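Local structure of Two-component system sensor histidine kinase (Bacteroides thetaiotaomicron, 3OTT) at residues 202-207 against 213-218; 168-171 against 176-179; 254-257 against 262-265. The protein probably senses saccharides through this extracellular part and, as a putative histidine kinase, would pass the signal on by phosphorylation to control transcription. All coordinates share one frame; numbering follows the deposited sequence. Where two conformers were deposited one is given.

Contact 1 (202-207 against 213-218); sequences RQCVWI and LFQYFP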
loop_
_atom_site.group_PDB
_atom_site.type_symbol
_atom_site.label_atom_id
_atom_site.label_comp_id
_atom_site.label_asym_id
_atom_site.label_seq_id
_atom_site.Cartn_x
_atom_site.Cartn_y
_atom_site.Cartn_z
ATOM N N ARG B 202 -19.713 5.221 5.047
ATOM C CA ARG B 202 -21.149 4.943 4.915
ATOM C C ARG B 202 -21.476 4.283 3.580
ATOM O O ARG B 202 -22.605 3.817 3.384
ATOM C CB ARG B 202 -21.973 6.219 5.104
ATOM C CG ARG B 202 -21.984 6.765 6.609
ATOM C CD ARG B 202 -22.734 8.102 6.781
ATOM N NE ARG B 202 -22.463 8.643 8.133
ATOM C CZ ARG B 202 -21.459 9.472 8.480
ATOM N NH1 ARG B 202 -20.596 9.950 7.586
ATOM N NH2 ARG B 202 -21.360 9.886 9.735
ATOM N N GLN B 203 -20.508 4.243 2.664
ATOM C CA GLN B 203 -20.738 3.716 1.300
ATOM C C GLN B 203 -21.883 4.394 0.529
ATOM O O GLN B 203 -22.757 3.701 -0.048
ATOM C CB GLN B 203 -20.892 2.208 1.333
ATOM C CG GLN B 203 -19.627 1.555 2.012
ATOM C CD GLN B 203 -19.693 0.074 2.036
ATOM O OE1 GLN B 203 -20.723 -0.538 2.437
ATOM N NE2 GLN B 203 -18.619 -0.549 1.564
ATOM N N CYS B 204 -21.887 5.730 0.548
ATOM C CA CYS B 204 -22.884 6.514 -0.164
ATOM C C CYS B 204 -22.196 7.661 -0.869
ATOM O O CYS B 204 -21.038 7.983 -0.626
ATOM C CB CYS B 204 -23.961 7.077 0.814
ATOM S SG CYS B 204 -23.265 8.194 2.132
ATOM N N VAL B 205 -22.970 8.318 -1.702
ATOM C CA VAL B 205 -22.640 9.640 -2.187
ATOM C C VAL B 205 -23.621 10.592 -1.558
ATOM O O VAL B 205 -24.795 10.460 -1.767
ATOM C CB VAL B 205 -22.800 9.703 -3.685
ATOM C CG1 VAL B 205 -22.482 11.116 -4.210
ATOM C CG2 VAL B 205 -21.872 8.693 -4.338
ATOM N N TRP B 206 -23.126 11.562 -0.780
ATOM C CA TRP B 206 -23.903 12.707 -0.344
ATOM C C TRP B 206 -24.140 13.741 -1.410
ATOM O O TRP B 206 -23.253 14.007 -2.202
ATOM C CB TRP B 206 -23.176 13.369 0.770
ATOM C CG TRP B 206 -22.991 12.544 1.975
ATOM C CD1 TRP B 206 -21.891 11.807 2.329
ATOM C CD2 TRP B 206 -23.915 12.450 3.052
ATOM N NE1 TRP B 206 -22.095 11.226 3.563
ATOM C CE2 TRP B 206 -23.324 11.631 4.040
ATOM C CE3 TRP B 206 -25.193 13.009 3.288
ATOM C CZ2 TRP B 206 -23.955 11.348 5.245
ATOM C CZ3 TRP B 206 -25.846 12.714 4.523
ATOM C CH2 TRP B 206 -25.213 11.893 5.470
ATOM N N ILE B 207 -25.353 14.283 -1.446
ATOM C CA ILE B 207 -25.862 15.172 -2.501
ATOM C C ILE B 207 -26.555 16.386 -1.878
ATOM O O ILE B 207 -27.551 16.268 -1.194
ATOM C CB ILE B 207 -26.891 14.433 -3.395
ATOM C CG1 ILE B 207 -26.285 13.101 -3.910
ATOM C CG2 ILE B 207 -27.242 15.309 -4.601
ATOM C CD1 ILE B 207 -27.312 12.040 -4.173
ATOM N N LEU B 213 -30.639 17.441 1.752
ATOM C CA LEU B 213 -29.425 16.691 1.737
ATOM C C LEU B 213 -29.833 15.172 1.507
ATOM O O LEU B 213 -30.659 14.628 2.276
ATOM C CB LEU B 213 -28.771 16.811 3.113
ATOM C CG LEU B 213 -27.420 16.119 3.291
ATOM C CD1 LEU B 213 -26.405 16.547 2.196
ATOM C CD2 LEU B 213 -26.866 16.350 4.707
ATOM N N PHE B 214 -29.307 14.552 0.450
ATOM C CA PHE B 214 -29.580 13.150 0.111
ATOM C C PHE B 214 -28.384 12.294 0.357
ATOM O O PHE B 214 -27.241 12.755 0.209
ATOM C CB PHE B 214 -29.955 13.010 -1.334
ATOM C CG PHE B 214 -31.235 13.717 -1.700
ATOM C CD1 PHE B 214 -31.213 15.002 -2.200
ATOM C CD2 PHE B 214 -32.488 13.051 -1.578
ATOM C CE1 PHE B 214 -32.471 15.663 -2.583
ATOM C CE2 PHE B 214 -33.706 13.681 -1.934
ATOM C CZ PHE B 214 -33.686 15.021 -2.436
ATOM N N GLN B 215 -28.629 11.030 0.679
ATOM C CA GLN B 215 -27.614 10.018 0.507
ATOM C C GLN B 215 -28.065 9.064 -0.570
ATOM O O GLN B 215 -29.157 8.520 -0.487
ATOM C CB GLN B 215 -27.499 9.214 1.763
ATOM C CG GLN B 215 -26.724 9.875 2.816
ATOM C CD GLN B 215 -26.776 9.096 4.110
ATOM O OE1 GLN B 215 -27.763 9.178 4.869
ATOM N NE2 GLN B 215 -25.704 8.346 4.385
ATOM N N TYR B 216 -27.204 8.788 -1.547
ATOM C CA TYR B 216 -27.483 7.763 -2.576
ATOM C C TYR B 216 -26.549 6.590 -2.332
ATOM O O TYR B 216 -25.381 6.788 -2.042
ATOM C CB TYR B 216 -27.275 8.374 -3.938
ATOM C CG TYR B 216 -27.157 7.390 -5.084
ATOM C CD1 TYR B 216 -28.289 6.716 -5.549
ATOM C CD2 TYR B 216 -25.947 7.132 -5.699
ATOM C CE1 TYR B 216 -28.253 5.835 -6.579
ATOM C CE2 TYR B 216 -25.896 6.169 -6.751
ATOM C CZ TYR B 216 -27.103 5.541 -7.188
ATOM O OH TYR B 216 -27.196 4.639 -8.237
ATOM N N PHE B 217 -27.049 5.366 -2.474
ATOM C CA PHE B 217 -26.239 4.168 -2.154
ATOM C C PHE B 217 -26.141 3.361 -3.409
ATOM O O PHE B 217 -27.116 2.629 -3.767
ATOM C CB PHE B 217 -26.914 3.309 -1.061
ATOM C CG PHE B 217 -27.123 4.043 0.217
ATOM C CD1 PHE B 217 -26.141 4.005 1.193
ATOM C CD2 PHE B 217 -28.301 4.792 0.452
ATOM C CE1 PHE B 217 -26.307 4.681 2.434
ATOM C CE2 PHE B 217 -28.471 5.479 1.657
ATOM C CZ PHE B 217 -27.462 5.430 2.663
ATOM N N PRO B 218 -24.998 3.459 -4.091
ATOM C CA PRO B 218 -24.841 2.806 -5.401
ATOM C C PRO B 218 -24.961 1.285 -5.330
ATOM O O PRO B 218 -25.380 0.664 -6.303
ATOM C CB PRO B 218 -23.445 3.249 -5.905
ATOM C CG PRO B 218 -22.907 4.265 -4.866
ATOM C CD PRO B 218 -23.831 4.280 -3.678
#
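Gln-215 lies flat along the indole of Trp-206, amide and ring planes only 4° apart. Its CG sits over the six-membered ring, 3.5 Å from the centroid of Trp-206, as a CH-pi contact. With CG opposite the carbonyl carbon (chi1 -79°) and the chain extended beyond it, the amide reaches Cys-204, whose SG rests over the same indole face. Gln-215 NE2 donates to Cys-204 SG in an almost straight bond of 3.3 Å, the sulfur in the amide plane; Thr-226 OG1 holds OE1, so both ends of the buried amide are gripped and its rotation is fixed. Leu-213 CD2 closes on Trp-206 CZ3 at 3.8 Å. On the face of Val-205 and Tyr-216, Ile-207 CD1 packs against Tyr-216 CB at 3.7 Å. Two antiparallel hydrogen-bonded pairs, Val-205 with Tyr-216 and Ile-207 with Phe-214, tie this tight part together. The end at Gln-203 is looser: a G1 bulge sets Gln-203 and Cys-204 opposite Asp-199, and the partly exposed Gln-203 side chain leads away to pack on Gln-203 of the second subunit. Asp-199 OD2 also takes Trp-206 NE1 and the Arg-202 guanidinium. The hairpin forms the two inner strands of a propeller blade, between strands 193-199 and 222-229, with Tyr-160 of strand 159-163 against Val-205 and Tyr-216, and Leu-237 of strand 232-239 against Trp-206 and Leu-213.

Contact 2 (168-171 against 176-179); sequences CRYI and KFEG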
loop_
_atom_site.group_PDB
_atom_site.type_symbol
_atom_site.label_atom_id
_atom_site.label_comp_id
_atom_site.label_asym_id
_atom_site.label_seq_id
_atom_site.Cartn_x
_atom_site.Cartn_y
_atom_site.Cartn_z
ATOM N N CYS B 168 -26.773 12.905 -12.428
ATOM C CA CYS B 168 -26.621 11.844 -13.328
ATOM C C CYS B 168 -25.242 11.242 -13.147
ATOM O O CYS B 168 -24.408 11.761 -12.403
ATOM C CB CYS B 168 -26.837 12.359 -14.722
ATOM S SG CYS B 168 -25.572 13.424 -15.336
ATOM N N ARG B 169 -25.014 10.143 -13.846
ATOM C CA ARG B 169 -23.830 9.349 -13.688
ATOM C C ARG B 169 -23.288 8.921 -15.036
ATOM O O ARG B 169 -24.014 8.354 -15.845
ATOM C CB ARG B 169 -24.137 8.107 -12.858
ATOM C CG ARG B 169 -22.932 7.199 -12.757
ATOM C CD ARG B 169 -23.144 6.036 -11.805
ATOM N NE ARG B 169 -24.330 5.239 -12.097
ATOM C CZ ARG B 169 -24.941 4.474 -11.196
ATOM N NH1 ARG B 169 -24.484 4.401 -9.944
ATOM N NH2 ARG B 169 -26.020 3.806 -11.544
ATOM N N TYR B 170 -21.996 9.119 -15.272
ATOM C CA TYR B 170 -21.439 8.733 -16.577
ATOM C C TYR B 170 -21.457 7.229 -16.873
ATOM O O TYR B 170 -21.134 6.403 -16.006
ATOM C CB TYR B 170 -20.014 9.192 -16.646
ATOM C CG TYR B 170 -19.359 9.062 -17.973
ATOM C CD1 TYR B 170 -19.988 9.486 -19.140
ATOM C CD2 TYR B 170 -18.082 8.545 -18.051
ATOM C CE1 TYR B 170 -19.319 9.380 -20.371
ATOM C CE2 TYR B 170 -17.404 8.472 -19.244
ATOM C CZ TYR B 170 -18.010 8.873 -20.401
ATOM O OH TYR B 170 -17.300 8.763 -21.589
ATOM N N ILE B 171 -21.779 6.907 -18.119
ATOM C CA ILE B 171 -21.750 5.529 -18.613
ATOM C C ILE B 171 -20.604 5.377 -19.635
ATOM O O ILE B 171 -20.772 5.710 -20.796
ATOM C CB ILE B 171 -23.105 5.123 -19.253
ATOM C CG1 ILE B 171 -24.278 5.591 -18.363
ATOM C CG2 ILE B 171 -23.111 3.600 -19.538
ATOM C CD1 ILE B 171 -25.767 5.503 -19.046
ATOM N N LYS B 176 -22.729 7.971 -22.552
ATOM C CA LYS B 176 -23.900 8.729 -22.182
ATOM C C LYS B 176 -24.042 8.901 -20.655
ATOM O O LYS B 176 -23.238 8.427 -19.893
ATOM C CB LYS B 176 -25.153 8.055 -22.735
ATOM C CG LYS B 176 -25.297 8.104 -24.230
ATOM C CD LYS B 176 -26.806 7.890 -24.542
ATOM C CE LYS B 176 -27.050 7.474 -26.021
ATOM N NZ LYS B 176 -26.720 8.607 -26.937
ATOM N N PHE B 177 -25.096 9.555 -20.212
ATOM C CA PHE B 177 -25.278 9.732 -18.805
ATOM C C PHE B 177 -26.602 9.154 -18.318
ATOM O O PHE B 177 -27.630 9.434 -18.855
ATOM C CB PHE B 177 -25.159 11.226 -18.429
ATOM C CG PHE B 177 -23.782 11.780 -18.658
ATOM C CD1 PHE B 177 -23.374 12.158 -19.945
ATOM C CD2 PHE B 177 -22.886 11.929 -17.592
ATOM C CE1 PHE B 177 -22.100 12.631 -20.154
ATOM C CE2 PHE B 177 -21.613 12.452 -17.789
ATOM C CZ PHE B 177 -21.216 12.790 -19.078
ATOM N N GLU B 178 -26.551 8.431 -17.224
ATOM C CA GLU B 178 -27.768 7.896 -16.647
ATOM C C GLU B 178 -28.270 8.847 -15.533
ATOM O O GLU B 178 -27.511 9.138 -14.602
ATOM C CB GLU B 178 -27.418 6.519 -16.046
ATOM C CG GLU B 178 -28.593 5.888 -15.317
ATOM C CD GLU B 178 -28.250 4.583 -14.541
ATOM O OE1 GLU B 178 -27.030 4.240 -14.342
ATOM O OE2 GLU B 178 -29.251 3.930 -14.113
ATOM N N GLY B 179 -29.499 9.319 -15.613
ATOM C CA GLY B 179 -30.114 10.127 -14.536
ATOM C C GLY B 179 -30.325 9.384 -13.209
ATOM O O GLY B 179 -30.459 8.147 -13.198
#
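In the outer beta hairpin of a propeller blade, Arg-169 and Glu-178 form an antiparallel hydrogen-bonded pair and join again through their side chains, which run side by side. Arg-169 NH2 donates to Glu-178 OE1 at 3.0 Å in a nearly straight salt bridge. The oxygen lies at the edge of the guanidinium, in its plane, whereas the donor comes from above the carboxylate plane, 46° out of it. A bend at chi3 (54°) turns the otherwise extended arginine chain into this position, and Tyr-160 OH bonds Arg-169 NH1. Beside the bridge, Ile-171 CD1 touches Glu-178 CB at 3.6 Å. The other face of the sheet is aromatic: Tyr-170 CD1 stands 3.5 Å from Phe-177 CZ, over one face of the phenylalanine, the rings inclined at 41°. Cys-168 SG adds an oblique sulfur-aromatic contact, 3.8 Å from Phe-177 CD2. Leu-143 and Val-161 also pack on the buried Phe-177. The hairpin thus sets aromatic and sulfur packing on one face and a charge pair, flanked by Ile-171, on the other; as the bridge is partly exposed, solvent probably weakens it, while Tyr-160 helps fix the guanidinium that Glu-178 meets.

Contact 3 (254-257 against 262-265); sequences YVYH and PLQH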
loop_
_atom_site.group_PDB
_atom_site.type_symbol
_atom_site.label_atom_id
_atom_site.label_comp_id
_atom_site.label_asym_id
_atom_site.label_seq_id
_atom_site.Cartn_x
_atom_site.Cartn_y
_atom_site.Cartn_z
ATOM N N TYR B 254 -23.795 22.606 9.512
ATOM C CA TYR B 254 -24.515 21.521 10.137
ATOM C C TYR B 254 -23.571 20.352 10.143
ATOM O O TYR B 254 -22.770 20.176 9.207
ATOM C CB TYR B 254 -25.757 21.135 9.375
ATOM C CG TYR B 254 -26.878 22.133 9.527
ATOM C CD1 TYR B 254 -26.898 23.273 8.755
ATOM C CD2 TYR B 254 -27.932 21.929 10.455
ATOM C CE1 TYR B 254 -27.938 24.165 8.834
ATOM C CE2 TYR B 254 -28.985 22.851 10.571
ATOM C CZ TYR B 254 -28.974 23.967 9.737
ATOM O OH TYR B 254 -29.914 24.973 9.809
ATOM N N VAL B 255 -23.626 19.611 11.241
ATOM C CA VAL B 255 -22.737 18.493 11.442
ATOM C C VAL B 255 -23.635 17.268 11.713
ATOM O O VAL B 255 -24.386 17.247 12.681
ATOM C CB VAL B 255 -21.745 18.760 12.665
ATOM C CG1 VAL B 255 -20.896 17.586 12.982
ATOM C CG2 VAL B 255 -20.867 19.930 12.460
ATOM N N TYR B 256 -23.496 16.239 10.867
ATOM C CA TYR B 256 -24.323 15.020 10.939
ATOM C C TYR B 256 -23.473 13.854 11.431
ATOM O O TYR B 256 -22.362 13.557 10.890
ATOM C CB TYR B 256 -24.907 14.725 9.517
ATOM C CG TYR B 256 -25.660 13.386 9.434
ATOM C CD1 TYR B 256 -24.975 12.227 9.176
ATOM C CD2 TYR B 256 -27.070 13.297 9.699
ATOM C CE1 TYR B 256 -25.630 10.974 9.108
ATOM C CE2 TYR B 256 -27.718 12.054 9.670
ATOM C CZ TYR B 256 -26.975 10.902 9.361
ATOM O OH TYR B 256 -27.524 9.675 9.302
ATOM N N HIS B 257 -23.992 13.141 12.406
ATOM C CA HIS B 257 -23.273 12.007 12.944
ATOM C C HIS B 257 -24.057 10.750 12.597
ATOM O O HIS B 257 -23.576 9.957 11.782
ATOM C CB HIS B 257 -22.981 12.171 14.452
ATOM C CG HIS B 257 -22.463 10.921 15.111
ATOM N ND1 HIS B 257 -21.219 10.374 14.829
ATOM C CD2 HIS B 257 -23.020 10.121 16.050
ATOM C CE1 HIS B 257 -21.044 9.280 15.550
ATOM N NE2 HIS B 257 -22.114 9.112 16.308
ATOM N N PRO B 262 -28.837 14.390 17.438
ATOM C CA PRO B 262 -29.158 15.746 17.031
ATOM C C PRO B 262 -28.052 16.325 16.136
ATOM O O PRO B 262 -26.905 16.228 16.479
ATOM C CB PRO B 262 -29.166 16.505 18.344
ATOM C CG PRO B 262 -29.542 15.412 19.394
ATOM C CD PRO B 262 -28.900 14.177 18.899
ATOM N N LEU B 263 -28.405 16.949 15.032
ATOM C CA LEU B 263 -27.444 17.731 14.259
ATOM C C LEU B 263 -26.889 18.809 15.162
ATOM O O LEU B 263 -27.614 19.330 16.005
ATOM C CB LEU B 263 -28.161 18.476 13.143
ATOM C CG LEU B 263 -28.755 17.659 11.997
ATOM C CD1 LEU B 263 -29.552 18.597 11.175
ATOM C CD2 LEU B 263 -27.608 16.951 11.176
ATOM N N GLN B 264 -25.606 19.143 15.013
ATOM C CA GLN B 264 -25.112 20.364 15.618
ATOM C C GLN B 264 -25.252 21.442 14.562
ATOM O O GLN B 264 -24.943 21.215 13.389
ATOM C CB GLN B 264 -23.641 20.281 16.005
ATOM C CG GLN B 264 -23.036 18.928 16.192
ATOM C CD GLN B 264 -21.618 19.106 16.703
ATOM O OE1 GLN B 264 -21.279 20.210 17.188
ATOM N NE2 GLN B 264 -20.787 18.061 16.610
ATOM N N HIS B 265 -25.712 22.607 14.946
ATOM C CA HIS B 265 -25.825 23.689 13.992
ATOM C C HIS B 265 -25.019 24.897 14.512
ATOM O O HIS B 265 -25.295 25.440 15.602
ATOM C CB HIS B 265 -27.280 24.046 13.838
ATOM C CG HIS B 265 -27.541 25.215 12.948
ATOM N ND1 HIS B 265 -28.541 26.119 13.208
ATOM C CD2 HIS B 265 -26.979 25.607 11.783
ATOM C CE1 HIS B 265 -28.578 27.029 12.249
ATOM N NE2 HIS B 265 -27.652 26.730 11.361
#
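Tyr-254 and His-265 lay their rings over each other in an offset stack, centroids 4.1 Å apart and planes 14° from parallel. The overlap is at the far end of the tyrosine: His-265 CD2 lies over the phenol face, 3.3 Å from Tyr-254 CZ, while the phenol oxygen in turn sits over the imidazole face. The two first torsions bring this about from neighbouring strands, since Tyr-254 carries CG opposite its carbonyl carbon (chi1 -74°) and His-265 carries CG opposite its backbone N (chi1 176°). Asn-251 O bonds His-265 NE2 and so helps set the imidazole's turn, and Phe-229 also stacks with Tyr-254. Leu-263 splays its two methyl branches between the tyrosines: CD1 touches Tyr-254 CD2 at 3.8 Å, and CD2 meets Tyr-256 CB at 3.9 Å, lying near the plane of the Tyr-256 ring, at its edge. On the opposite face of the sheet Val-255 faces Gln-264, whose side chain has two conformers, so its amide contact with Val-255 CG1 is doubtful. Between the strands, Val-255 N donates to Gln-264 O at 3.0 Å, and Gln-264 N returns a bond of 3.2 Å to Val-255 O. A serine in place of Tyr-254 would probably leave the His-265 imidazole without its stacking partner and open a gap beside Leu-263 CD1, giving both side chains more freedom to turn. Tyr-256 OH is held by Asp-259 OD2, in the loop that joins the segments. Strands 252-256 and 264-266 are the third and fourth of a four-stranded antiparallel sheet, and such a closing hairpin, with its short outermost strand, belongs to the outer side of a beta-propeller blade.

The chain runs through contact 2, then contact 1, then contact 3, each a hairpin in its own four-stranded blade of the N-terminal propeller. The three blades follow one another: contact 1 joins the second and third strands of the middle one, contacts 2 and 3 the third and fourth strands of those before and after it. The centre of contact 1 is about 16 Å from that of contact 2 and 17 Å from that of contact 3; the centres of contacts 2 and 3 are about 31 Å apart, and the two do not touch. Tyr-216 packs on Arg-169, while Trp-206 meets Tyr-256 edge-to-face and Arg-202 NH2 probably bonds His-257 O, knitting adjacent blades of this extracellular sensor region together.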